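Local coordinates for protein NAD(P)-dependent oxidoreductase (Pseudomonas putida, PDB 7A3W) that catalyses NADPH-dependent reduction of imines and, as a multifunctional biocatalyst, probably conjugate reduction and reductive amination as well, at residues B[65-69]-B[152-156]; B[86-92]-B[116-120]; B[124-128]-B[177-181]; B[193-197]-B[261-266]; B[272-276]-B[288-293]. All coordinates share one frame. Where two conformers were deposited one is given. Residue numbers count along the deposited sequence, not the author numbering.

Contact 1 of 5, residues B[65-69]-B[152-156]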
# COMPACT_ATOMS: atom_id res chain seq x y z
N SER B 65 13.66 -30.31 22.53
CA SER B 65 14.12 -28.90 22.64
C SER B 65 13.35 -28.15 23.73
O SER B 65 12.19 -28.53 24.02
CB SER B 65 14.00 -28.19 21.30
OG SER B 65 14.60 -28.96 20.28
N ASN B 66 13.93 -27.05 24.22
CA ASN B 66 13.20 -26.12 25.13
C ASN B 66 12.62 -24.95 24.32
O ASN B 66 11.93 -24.14 24.94
CB ASN B 66 14.09 -25.64 26.29
CG ASN B 66 15.10 -24.59 25.88
OD1 ASN B 66 15.30 -24.32 24.69
ND2 ASN B 66 15.72 -23.94 26.85
N LEU B 67 12.85 -24.86 23.01
CA LEU B 67 12.19 -23.86 22.13
C LEU B 67 11.55 -24.58 20.93
O LEU B 67 12.26 -25.21 20.15
CB LEU B 67 13.21 -22.83 21.64
CG LEU B 67 12.67 -21.79 20.66
CD1 LEU B 67 11.51 -21.02 21.28
CD2 LEU B 67 13.77 -20.85 20.20
N ILE B 68 10.23 -24.53 20.86
CA ILE B 68 9.41 -25.28 19.89
C ILE B 68 8.68 -24.27 19.00
O ILE B 68 7.73 -23.61 19.48
CB ILE B 68 8.40 -26.19 20.60
CG1 ILE B 68 8.96 -26.98 21.78
CG2 ILE B 68 7.71 -27.05 19.56
CD1 ILE B 68 10.20 -27.81 21.48
N ILE B 69 9.06 -24.19 17.73
CA ILE B 69 8.49 -23.21 16.76
C ILE B 69 7.48 -23.94 15.89
O ILE B 69 7.84 -24.97 15.32
CB ILE B 69 9.60 -22.55 15.93
CG1 ILE B 69 10.54 -21.73 16.83
CG2 ILE B 69 9.00 -21.72 14.81
CD1 ILE B 69 11.85 -21.42 16.18
N HIS B 152 14.38 -16.49 24.92
CA HIS B 152 14.65 -17.03 23.56
C HIS B 152 14.86 -15.92 22.52
O HIS B 152 14.99 -16.25 21.34
CB HIS B 152 13.55 -18.02 23.20
CG HIS B 152 13.55 -19.20 24.09
ND1 HIS B 152 14.54 -20.16 24.02
CD2 HIS B 152 12.72 -19.57 25.09
CE1 HIS B 152 14.30 -21.08 24.94
NE2 HIS B 152 13.18 -20.75 25.60
N GLU B 153 14.89 -14.65 22.93
CA GLU B 153 14.89 -13.50 22.00
C GLU B 153 16.08 -13.63 21.04
O GLU B 153 15.87 -13.40 19.84
CB GLU B 153 14.91 -12.19 22.77
CG GLU B 153 14.96 -10.95 21.90
CD GLU B 153 14.92 -9.66 22.70
OE1 GLU B 153 14.45 -8.65 22.16
OE2 GLU B 153 15.33 -9.68 23.88
N SER B 154 17.28 -13.93 21.54
CA SER B 154 18.49 -14.01 20.68
C SER B 154 18.35 -15.15 19.67
O SER B 154 18.70 -14.96 18.50
CB SER B 154 19.73 -14.19 21.47
OG SER B 154 19.94 -13.03 22.22
N THR B 155 17.86 -16.29 20.10
CA THR B 155 17.62 -17.43 19.18
C THR B 155 16.64 -16.98 18.10
O THR B 155 16.95 -17.20 16.93
CB THR B 155 17.10 -18.65 19.92
OG1 THR B 155 18.14 -18.95 20.85
CG2 THR B 155 16.84 -19.83 19.01
N LEU B 156 15.49 -16.40 18.48
CA LEU B 156 14.45 -16.05 17.49
C LEU B 156 14.95 -14.95 16.55
O LEU B 156 14.53 -14.92 15.38
CB LEU B 156 13.19 -15.64 18.24
CG LEU B 156 12.53 -16.77 19.00
CD1 LEU B 156 11.59 -16.22 20.07
CD2 LEU B 156 11.75 -17.66 18.02
O HOH W 1 11.76 -21.96 27.64

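Contact 2 of 5, residues B[86-92]-B[116-120]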
# COMPACT_ATOMS: atom_id res chain seq x y z
N ASP B 86 0.05 -37.34 24.64
CA ASP B 86 -0.25 -37.70 26.05
C ASP B 86 -0.63 -36.44 26.82
O ASP B 86 0.19 -35.51 26.91
CB ASP B 86 0.98 -38.38 26.64
CG ASP B 86 0.87 -38.83 28.08
OD1 ASP B 86 -0.14 -38.50 28.76
OD2 ASP B 86 1.85 -39.45 28.52
N PRO B 87 -1.81 -36.39 27.49
CA PRO B 87 -2.22 -35.19 28.22
C PRO B 87 -1.23 -34.81 29.33
O PRO B 87 -1.20 -33.66 29.71
CB PRO B 87 -3.58 -35.55 28.83
CG PRO B 87 -4.07 -36.68 27.96
CD PRO B 87 -2.81 -37.46 27.61
N LEU B 88 -0.44 -35.77 29.81
CA LEU B 88 0.53 -35.57 30.90
C LEU B 88 1.92 -35.28 30.32
O LEU B 88 2.86 -35.30 31.11
CB LEU B 88 0.55 -36.83 31.77
CG LEU B 88 -0.77 -37.21 32.45
CD1 LEU B 88 -0.58 -38.43 33.33
CD2 LEU B 88 -1.39 -36.06 33.25
N LEU B 89 2.08 -35.10 29.01
CA LEU B 89 3.42 -34.79 28.47
C LEU B 89 3.92 -33.55 29.21
O LEU B 89 3.16 -32.57 29.33
CB LEU B 89 3.35 -34.58 26.96
CG LEU B 89 4.71 -34.56 26.25
CD1 LEU B 89 4.55 -34.87 24.77
CD2 LEU B 89 5.41 -33.24 26.43
N ASN B 90 5.12 -33.59 29.77
CA ASN B 90 5.61 -32.49 30.63
C ASN B 90 6.33 -31.46 29.77
O ASN B 90 7.39 -31.80 29.23
CB ASN B 90 6.54 -32.98 31.73
CG ASN B 90 6.82 -31.89 32.75
OD1 ASN B 90 6.35 -30.76 32.62
ND2 ASN B 90 7.63 -32.21 33.74
N MET B 91 5.78 -30.24 29.66
CA MET B 91 6.41 -29.18 28.83
C MET B 91 7.11 -28.15 29.73
O MET B 91 7.47 -27.07 29.22
CB MET B 91 5.38 -28.49 27.95
CG MET B 91 4.73 -29.44 26.96
SD MET B 91 3.81 -28.54 25.72
CE MET B 91 2.89 -29.86 24.95
N SER B 92 7.26 -28.46 31.02
CA SER B 92 8.02 -27.61 31.97
C SER B 92 9.33 -27.16 31.31
O SER B 92 10.05 -28.02 30.77
CB SER B 92 8.27 -28.32 33.28
OG SER B 92 9.31 -27.68 34.01
N GLN B 116 -1.72 -26.20 30.57
CA GLN B 116 -2.06 -27.51 31.20
C GLN B 116 -0.86 -28.47 31.22
O GLN B 116 -0.81 -29.33 32.11
CB GLN B 116 -3.25 -28.15 30.50
CG GLN B 116 -4.53 -27.38 30.76
CD GLN B 116 -5.69 -27.78 29.89
OE1 GLN B 116 -5.55 -28.42 28.84
NE2 GLN B 116 -6.87 -27.39 30.33
N HIS B 117 0.05 -28.36 30.24
CA HIS B 117 1.28 -29.17 30.11
C HIS B 117 2.46 -28.51 30.84
O HIS B 117 3.57 -29.07 30.77
CB HIS B 117 1.62 -29.36 28.63
CG HIS B 117 0.82 -30.39 27.93
ND1 HIS B 117 -0.40 -30.12 27.33
CD2 HIS B 117 1.07 -31.69 27.69
CE1 HIS B 117 -0.87 -31.23 26.78
NE2 HIS B 117 0.02 -32.19 26.95
N ASN B 118 2.23 -27.36 31.48
CA ASN B 118 3.25 -26.55 32.21
C ASN B 118 4.25 -25.95 31.23
O ASN B 118 5.38 -25.57 31.65
CB ASN B 118 3.93 -27.36 33.32
CG ASN B 118 2.95 -27.81 34.39
OD1 ASN B 118 2.71 -29.00 34.55
ND2 ASN B 118 2.36 -26.86 35.09
N GLY B 119 3.84 -25.80 29.97
CA GLY B 119 4.64 -25.11 28.95
C GLY B 119 4.42 -23.62 29.02
O GLY B 119 3.50 -23.17 29.74
N LEU B 120 5.26 -22.88 28.33
CA LEU B 120 5.21 -21.40 28.20
C LEU B 120 4.82 -21.11 26.76
O LEU B 120 5.35 -21.80 25.87
CB LEU B 120 6.60 -20.82 28.48
CG LEU B 120 7.04 -20.56 29.92
CD1 LEU B 120 6.19 -21.27 30.95
CD2 LEU B 120 8.50 -20.93 30.07

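Contact 3 of 5, residues B[124-128]-B[177-181]. With NDP (NADPH dihydro-nicotinamide-adenine-dinucleotide phosphate), chain F.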
# COMPACT_ATOMS: atom_id res chain seq x y z
N ALA B 124 2.88 -15.60 17.57
CA ALA B 124 3.81 -14.87 16.69
C ALA B 124 3.21 -14.75 15.29
O ALA B 124 2.20 -15.43 14.96
CB ALA B 124 5.18 -15.50 16.69
N GLY B 125 3.72 -13.80 14.53
CA GLY B 125 3.23 -13.54 13.17
C GLY B 125 4.40 -13.11 12.32
O GLY B 125 5.09 -12.15 12.72
N ILE B 126 4.63 -13.83 11.23
CA ILE B 126 5.79 -13.60 10.33
C ILE B 126 5.41 -12.55 9.29
O ILE B 126 4.43 -12.76 8.53
CB ILE B 126 6.29 -14.90 9.69
CG1 ILE B 126 6.60 -15.98 10.72
CG2 ILE B 126 7.49 -14.58 8.81
CD1 ILE B 126 6.77 -17.37 10.17
N MET B 127 6.15 -11.46 9.24
CA MET B 127 5.83 -10.28 8.39
C MET B 127 6.78 -10.25 7.18
O MET B 127 7.40 -9.20 6.91
CB MET B 127 5.90 -9.00 9.24
CG MET B 127 5.22 -9.12 10.63
SD MET B 127 3.53 -9.89 10.56
CE MET B 127 2.60 -8.61 9.73
N CYS B 128 6.83 -11.35 6.44
CA CYS B 128 7.73 -11.48 5.26
C CYS B 128 7.45 -12.78 4.52
O CYS B 128 6.71 -13.64 5.03
CB CYS B 128 9.21 -11.44 5.65
SG CYS B 128 9.81 -12.90 6.54
N TYR B 177 -1.51 -8.52 13.69
CA TYR B 177 -1.00 -9.33 12.56
C TYR B 177 -2.03 -9.35 11.44
O TYR B 177 -1.69 -9.03 10.29
CB TYR B 177 -0.69 -10.74 13.08
CG TYR B 177 -0.43 -11.83 12.08
CD1 TYR B 177 0.82 -11.99 11.51
CD2 TYR B 177 -1.40 -12.79 11.79
CE1 TYR B 177 1.12 -13.04 10.66
CE2 TYR B 177 -1.14 -13.83 10.90
CZ TYR B 177 0.14 -13.97 10.36
OH TYR B 177 0.45 -15.00 9.52
N LEU B 178 -3.28 -9.65 11.77
CA LEU B 178 -4.31 -9.74 10.72
C LEU B 178 -4.62 -8.35 10.14
O LEU B 178 -4.83 -8.24 8.90
CB LEU B 178 -5.54 -10.41 11.32
CG LEU B 178 -5.40 -11.87 11.76
CD1 LEU B 178 -6.72 -12.34 12.37
CD2 LEU B 178 -5.00 -12.80 10.64
N ALA B 179 -4.59 -7.30 10.96
CA ALA B 179 -4.85 -5.90 10.52
C ALA B 179 -3.73 -5.47 9.55
O ALA B 179 -4.03 -4.90 8.50
CB ALA B 179 -4.95 -4.98 11.71
N LEU B 180 -2.47 -5.74 9.89
CA LEU B 180 -1.34 -5.41 8.99
C LEU B 180 -1.42 -6.17 7.66
O LEU B 180 -1.13 -5.58 6.60
CB LEU B 180 -0.02 -5.68 9.71
CG LEU B 180 0.24 -4.75 10.88
CD1 LEU B 180 1.35 -5.28 11.78
CD2 LEU B 180 0.58 -3.35 10.40
N TYR B 181 -1.88 -7.42 7.65
CA TYR B 181 -2.02 -8.19 6.40
C TYR B 181 -3.29 -7.78 5.66
O TYR B 181 -3.28 -7.86 4.44
CB TYR B 181 -1.90 -9.69 6.68
CG TYR B 181 -0.46 -10.16 6.61
CD1 TYR B 181 0.23 -10.07 5.42
CD2 TYR B 181 0.17 -10.74 7.70
CE1 TYR B 181 1.56 -10.47 5.34
CE2 TYR B 181 1.47 -11.22 7.61
CZ TYR B 181 2.16 -11.09 6.42
OH TYR B 181 3.44 -11.56 6.27
PA NDP F . 2.53 -24.54 3.24
O1A NDP F . 3.80 -24.53 2.44
O2A NDP F . 1.20 -24.90 2.63
O5B NDP F . 2.80 -25.53 4.47
C5B NDP F . 1.71 -25.95 5.31
C4B NDP F . 2.30 -26.79 6.41
O4B NDP F . 1.24 -27.23 7.32
C3B NDP F . 3.01 -28.07 5.95
O3B NDP F . 4.04 -28.35 6.87
C2B NDP F . 1.87 -29.07 6.02
O2B NDP F . 2.23 -30.46 6.14
C1B NDP F . 1.27 -28.64 7.35
N9A NDP F . -0.07 -29.15 7.57
C8A NDP F . -1.21 -28.91 6.85
N7A NDP F . -2.25 -29.55 7.33
C5A NDP F . -1.76 -30.21 8.45
C6A NDP F . -2.37 -31.06 9.39
N6A NDP F . -3.66 -31.38 9.39
N1A NDP F . -1.58 -31.55 10.37
C2A NDP F . -0.28 -31.23 10.39
N3A NDP F . 0.40 -30.46 9.55
C4A NDP F . -0.41 -29.98 8.59
O3 NDP F . 2.31 -23.19 4.06
PN NDP F . 3.42 -22.09 4.44
O1N NDP F . 3.47 -21.17 3.27
O2N NDP F . 4.70 -22.76 4.86
O5D NDP F . 2.69 -21.32 5.62
C5D NDP F . 2.67 -21.79 6.98
C4D NDP F . 2.07 -20.72 7.85
O4D NDP F . 2.91 -19.54 7.83
C3D NDP F . 0.66 -20.25 7.45
O3D NDP F . -0.16 -20.15 8.61
C2D NDP F . 0.93 -18.93 6.75
O2D NDP F . -0.20 -18.07 6.79
C1D NDP F . 2.16 -18.40 7.50
N1N NDP F . 3.03 -17.50 6.69
C2N NDP F . 3.59 -17.89 5.49
C3N NDP F . 4.25 -16.99 4.68
C7N NDP F . 4.87 -17.37 3.37
O7N NDP F . 5.32 -16.46 2.67
N7N NDP F . 4.97 -18.63 3.00
C4N NDP F . 4.43 -15.60 5.14
C5N NDP F . 3.83 -15.30 6.42
C6N NDP F . 3.28 -16.24 7.17
P2B NDP F . 2.51 -31.25 4.76
O1X NDP F . 1.31 -30.92 3.87
O2X NDP F . 3.87 -30.84 4.24
O3X NDP F . 2.48 -32.66 5.29
O HOH W 2 2.84 -16.09 10.60

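Contact 4 of 5, residues B[193-197]-B[261-266]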
# COMPACT_ATOMS: atom_id res chain seq x y z
N GLU B 193 -4.12 -3.92 -9.66
CA GLU B 193 -5.21 -3.21 -10.37
C GLU B 193 -4.63 -2.04 -11.19
O GLU B 193 -4.99 -1.89 -12.37
CB GLU B 193 -6.22 -2.78 -9.32
CG GLU B 193 -7.48 -2.22 -9.89
CD GLU B 193 -8.63 -2.22 -8.89
OE1 GLU B 193 -8.91 -3.30 -8.29
OE2 GLU B 193 -9.26 -1.17 -8.74
N GLY B 194 -3.71 -1.26 -10.61
CA GLY B 194 -2.99 -0.19 -11.32
C GLY B 194 -2.05 -0.71 -12.40
O GLY B 194 -2.02 -0.13 -13.51
N ALA B 195 -1.29 -1.77 -12.11
CA ALA B 195 -0.32 -2.34 -13.06
C ALA B 195 -1.08 -2.83 -14.29
O ALA B 195 -0.60 -2.62 -15.42
CB ALA B 195 0.46 -3.45 -12.41
N VAL B 196 -2.28 -3.38 -14.09
CA VAL B 196 -3.11 -3.87 -15.22
C VAL B 196 -3.58 -2.67 -16.04
O VAL B 196 -3.42 -2.70 -17.29
CB VAL B 196 -4.25 -4.77 -14.74
CG1 VAL B 196 -5.27 -4.99 -15.85
CG2 VAL B 196 -3.72 -6.10 -14.22
N LEU B 197 -4.10 -1.61 -15.40
CA LEU B 197 -4.51 -0.39 -16.15
C LEU B 197 -3.31 0.14 -16.94
O LEU B 197 -3.46 0.44 -18.15
CB LEU B 197 -5.06 0.66 -15.18
CG LEU B 197 -5.63 1.93 -15.84
CD1 LEU B 197 -6.74 1.58 -16.82
CD2 LEU B 197 -6.17 2.89 -14.79
N ALA B 261 -10.25 -3.42 -17.43
CA ALA B 261 -9.42 -3.84 -16.30
C ALA B 261 -10.33 -4.03 -15.09
O ALA B 261 -11.33 -3.34 -14.94
CB ALA B 261 -8.33 -2.83 -16.04
N PRO B 262 -10.02 -4.97 -14.18
CA PRO B 262 -10.76 -5.10 -12.93
C PRO B 262 -10.61 -3.85 -12.05
O PRO B 262 -9.55 -3.21 -12.08
CB PRO B 262 -10.16 -6.31 -12.22
CG PRO B 262 -9.25 -6.97 -13.23
CD PRO B 262 -8.96 -5.97 -14.33
N HIS B 263 -11.63 -3.57 -11.25
CA HIS B 263 -11.74 -2.33 -10.45
C HIS B 263 -12.37 -2.59 -9.08
O HIS B 263 -12.93 -1.65 -8.49
CB HIS B 263 -12.51 -1.29 -11.26
CG HIS B 263 -13.84 -1.76 -11.74
ND1 HIS B 263 -14.95 -1.76 -10.93
CD2 HIS B 263 -14.24 -2.25 -12.92
CE1 HIS B 263 -15.99 -2.22 -11.60
NE2 HIS B 263 -15.59 -2.52 -12.82
N ALA B 264 -12.21 -3.80 -8.53
CA ALA B 264 -12.77 -4.17 -7.21
C ALA B 264 -12.11 -3.35 -6.09
O ALA B 264 -12.76 -3.01 -5.08
CB ALA B 264 -12.58 -5.65 -6.98
N SER B 265 -10.81 -3.11 -6.19
CA SER B 265 -10.11 -2.34 -5.14
C SER B 265 -10.57 -0.87 -5.18
O SER B 265 -10.78 -0.29 -4.13
CB SER B 265 -8.62 -2.46 -5.31
OG SER B 265 -7.99 -1.83 -4.22
N THR B 266 -10.70 -0.29 -6.36
CA THR B 266 -11.21 1.09 -6.55
C THR B 266 -12.66 1.15 -6.06
O THR B 266 -13.03 2.12 -5.38
CB THR B 266 -11.02 1.49 -8.01
OG1 THR B 266 -9.61 1.49 -8.27
CG2 THR B 266 -11.64 2.84 -8.32
O HOH W 3 -6.94 -3.48 -13.15

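Contact 5 of 5, residues B[272-276]-B[288-293]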
# COMPACT_ATOMS: atom_id res chain seq x y z
N TYR B 272 -16.02 3.51 0.66
CA TYR B 272 -15.64 4.12 1.94
C TYR B 272 -15.78 5.64 1.83
O TYR B 272 -16.27 6.29 2.78
CB TYR B 272 -14.23 3.69 2.34
CG TYR B 272 -14.09 2.22 2.61
CD1 TYR B 272 -15.19 1.42 2.86
CD2 TYR B 272 -12.83 1.63 2.69
CE1 TYR B 272 -15.05 0.07 3.15
CE2 TYR B 272 -12.68 0.28 2.99
CZ TYR B 272 -13.80 -0.50 3.22
OH TYR B 272 -13.72 -1.84 3.51
N CYS B 273 -15.37 6.21 0.70
CA CYS B 273 -15.60 7.64 0.39
C CYS B 273 -17.08 7.96 0.50
O CYS B 273 -17.41 8.97 1.12
CB CYS B 273 -15.10 7.99 -1.00
SG CYS B 273 -13.29 8.06 -1.07
N ARG B 274 -17.95 7.13 -0.08
CA ARG B 274 -19.41 7.41 -0.11
C ARG B 274 -19.97 7.28 1.30
O ARG B 274 -20.80 8.12 1.68
CB ARG B 274 -20.08 6.53 -1.17
CG ARG B 274 -19.74 6.97 -2.58
CD ARG B 274 -20.59 6.28 -3.62
NE ARG B 274 -19.86 6.11 -4.87
CZ ARG B 274 -19.54 7.10 -5.69
NH1 ARG B 274 -19.88 8.34 -5.40
NH2 ARG B 274 -18.90 6.83 -6.81
N MET B 275 -19.50 6.33 2.10
CA MET B 275 -19.81 6.25 3.55
C MET B 275 -19.57 7.61 4.19
O MET B 275 -20.44 8.09 4.92
CB MET B 275 -18.92 5.25 4.29
CG MET B 275 -19.46 3.87 4.39
SD MET B 275 -18.19 2.79 5.11
CE MET B 275 -18.64 1.32 4.19
N ALA B 276 -18.39 8.21 3.96
CA ALA B 276 -18.00 9.49 4.56
C ALA B 276 -18.92 10.61 4.06
O ALA B 276 -19.39 11.42 4.89
CB ALA B 276 -16.54 9.77 4.30
N SER B 288 -10.97 11.31 7.46
CA SER B 288 -12.32 11.19 8.06
C SER B 288 -12.96 9.84 7.70
O SER B 288 -13.94 9.47 8.35
CB SER B 288 -13.19 12.35 7.65
OG SER B 288 -13.49 12.30 6.27
N LEU B 289 -12.47 9.15 6.66
CA LEU B 289 -13.02 7.83 6.28
C LEU B 289 -12.90 6.86 7.48
O LEU B 289 -13.79 6.04 7.64
CB LEU B 289 -12.27 7.25 5.08
CG LEU B 289 -12.91 7.48 3.72
CD1 LEU B 289 -13.19 8.95 3.46
CD2 LEU B 289 -12.01 6.90 2.65
N PHE B 290 -11.85 6.99 8.30
CA PHE B 290 -11.67 6.13 9.49
C PHE B 290 -12.92 6.21 10.37
O PHE B 290 -13.42 5.15 10.78
CB PHE B 290 -10.43 6.52 10.29
CG PHE B 290 -10.19 5.68 11.51
CD1 PHE B 290 -10.80 5.98 12.71
CD2 PHE B 290 -9.30 4.62 11.48
CE1 PHE B 290 -10.55 5.24 13.85
CE2 PHE B 290 -9.03 3.88 12.62
CZ PHE B 290 -9.65 4.19 13.81
N LYS B 291 -13.40 7.42 10.63
CA LYS B 291 -14.57 7.68 11.52
C LYS B 291 -15.82 7.16 10.83
O LYS B 291 -16.68 6.58 11.53
CB LYS B 291 -14.61 9.17 11.87
CG LYS B 291 -15.87 9.70 12.53
CD LYS B 291 -15.79 11.21 12.73
CE LYS B 291 -17.07 11.80 13.29
NZ LYS B 291 -17.26 11.36 14.69
N ALA B 292 -15.94 7.31 9.50
CA ALA B 292 -17.14 6.88 8.75
C ALA B 292 -17.22 5.35 8.73
O ALA B 292 -18.32 4.77 8.73
CB ALA B 292 -17.08 7.41 7.34
N MET B 293 -16.04 4.70 8.71
CA MET B 293 -15.89 3.23 8.63
C MET B 293 -16.04 2.57 10.01
O MET B 293 -16.49 1.41 10.05
CB MET B 293 -14.51 2.91 8.05
CG MET B 293 -14.40 3.21 6.56
SD MET B 293 -12.65 3.19 6.06
CE MET B 293 -12.34 1.43 6.12

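Contact 1 of 5, residues B[65-69]-B[152-156]
Strand 67-69 and helix 152-156 run in broadly the same direction, their short axes inclined by 42° (signed crossing angle -42°) and 10.9 Å apart at closest approach, a normal spacing for a helix laid on a sheet. Backbones come nearest at Leu67 and His152, whose CA atoms are 7.4 Å apart. Because side chains alternate along a strand, Leu67 and Ile69 point at the helix while Ile68 faces elsewhere. Leu67 fills the middle: its CB lies over one face of the His152 imidazole, 4.1 Å from the ring centroid in a CH-pi contact, and its CD2 reaches Thr155 CG2 at 3.4 Å. Leu156 CD2 packs on Ile69 CD1 at 4.2 Å. These branched apolar groups suit a buried, apolar interface, and Thr155 contributes its methyl to it. At the more open end a water lies 2.8 Å from His152 NE2 and donates a weak 3.5 Å bond to Asn66 O. This is helix-on-sheet packing of the Rossmann-type cofactor domain. Strand 67-70 is held in the parallel part of the sheet, between strands 10-14 and 95-98; Thr155 also touches Val11, His152 touches Thr95, and Ile69 meets Leu23 and Leu27 of helix 18-29.

Contact 2 of 5, residues B[86-92]-B[116-120]
Two loops that each lead from a helix into a parallel strand of the Rossmann-type domain meet here: segment 86-92 precedes strand 95-98, and segment 116-120 leads into strand 120-126. Helix 104-116 ends in a Schellman motif, with Asn118 at positive phi (68°), a conformation asparagine tolerates well. The turn leaves His117 O exposed to receive Met91 N in a 2.7 Å hydrogen bond, and brings Gly119 within 4.4 Å of Met91, CA to CA; a CB on Gly119 would sit tightly against Met91 CB. The facing loop shapes itself with two Asx turns: Asp86 OD1 accepts from Leu88 N and Asn90 OD1 from Ser92 N, each at 2.9 Å, while a type I turn spans Asp86 to Leu89. Into this frame His117 inserts its buried ring. Met91 CE lies over one face, 3.9 Å from the centroid, a CH-pi contact for which a flexible methionine is well suited. His117 NE2 donates a weak 3.3 Å bond to Asp86 O, and ND1 pairs with Arg113 O in the preceding helical turn.

Contact 3 of 5, residues B[124-128]-B[177-181]
Tyr181 OH donates a hydrogen bond to Ile126 O at 2.7 Å, and a water bridges the other tyrosine to the same residue, accepting from Ile126 N at 3.0 Å and lying 2.8 Å from Tyr177 OH. That hydroxyl is also bonded to Thr101 OG1. Van der Waals packing is closest at Gly125, whose CA lies 3.3 Å from Tyr177 CD1; any CB here would clash with the ring. The segments thus join strand 120-126 and the residues that follow it, in the Rossmann-type domain, to the long helix 173-200 of the C-terminal, reductive aminase-like part, and they line the NADPH pocket at the nicotinamide. Cys128 O is 3.0 Å from C4N of the cofactor, the carbon that carries the transferable hydride, and Tyr181 OH is 3.8 Å from C5N. Sulfur-aromatic contacts complete the interface. Met127 SD sits at the Tyr177 ring edge, 4.8 Å from its centroid, and obliquely 4.9 Å from that of Tyr181, while its CE packs on Leu180 CB at 3.9 Å. Met215 of the second subunit packs against Met127 and Tyr181.

Contact 4 of 5, residues B[193-197]-B[261-266]
A single buried carboxylate, that of Glu193, binds the first turn of helix 264-278, where backbone NH groups lack acceptors from a preceding turn. Glu193 OE1 accepts from Ser265 N at 2.8 Å, and Glu193 OE2 accepts both Thr266 N at 2.9 Å and Thr266 OG1 at 2.7 Å. His263 holds the N-cap position, but these two amides are served by an acid from another helix. Glutamate suits the task, since its extended chain (chi1 and chi2 both t) reaches across from helix 173-200 and its two oxygens can take neighbouring amides. OE1 has a further partner in Tyr272 OH of the second subunit, a hydroxyl also bonded to Ala264 N. A water donates to Glu193 O at 2.6 Å, which also takes the helical bond from Leu197 N, and to Pro262 O at 2.8 Å, tying helix to loop. Val196 CG1 packs on Ala261 CB at 3.8 Å and on Pro262 CD at 4.1 Å, small groups that let the loop lie close. The negative charge of Glu193, buried where the helical C-terminal domain meets the second subunit, is therefore compensated by amide and hydroxyl donors and by the N-terminal end of the helix dipole, with one donor supplied across the dimer interface.

Contact 5 of 5, residues B[272-276]-B[288-293]
Tyr272 opens the segment with its ring turned to the short C-terminal helix 289-293. Met293 CE lies over the face of that ring, 3.6 Å from its centroid, and Met293 SD is 4.1 Å from the same centroid, so the thioether makes both a CH-pi and a Met-aromatic contact. A flexible, polarisable methionine can lie flat on an aromatic in this way. Tyr272 CB also meets Leu289 CD2 at 3.9 Å, whereas its hydroxyl reaches out of the contact to Glu193 OE1 and Ala264 N of the second subunit. Cys273 points its CB away from the partner helix, yet its SG still touches Leu289 CD2 at 4.1 Å. Arg274 faces outward and forms a salt bridge with Glu250. Met275 returns to the interface, its CB 4.2 Å from Ala292 CB and its SD 4.1 Å from Met293 CG. Ala276 lies at the closest backbone approach, 5.0 Å between its CA and that of Ala292; two alanines permit this, their CB atoms being 3.9 Å apart. Ala276 CB also packs on Leu289 CD1 at 3.5 Å. The helices cross nearly at right angles, at 84°, with their short axes 8.5 Å apart. With apolar, sulfur and aromatic contacts dominating and no hydrogen bond between the two segments, cohesion rests on shape and burial, and Tyr272 joins this packing to the dimer's polar network.

Contacts 1 and 2 belong to the Rossmann-type domain, contact 2 nested in the chain loop closed by contact 1, with centres 17 Å apart. Contact 3 joins that domain to the helical one; its centre lies about 2 Å from the chain's centre and it touches the nicotinamide of NADPH, whereas the side chain of Ile69 in contact 1 stays about 10 Å from the cofactor. Helix 173-200 carries on from contact 3 to contact 4, 25 Å away between centres. Contacts 4 and 5 share helix 264-278, their centres 21 Å apart, and the dimer links them again, because Tyr272 of contact 5 reaches Glu193 of contact 4 in the second subunit.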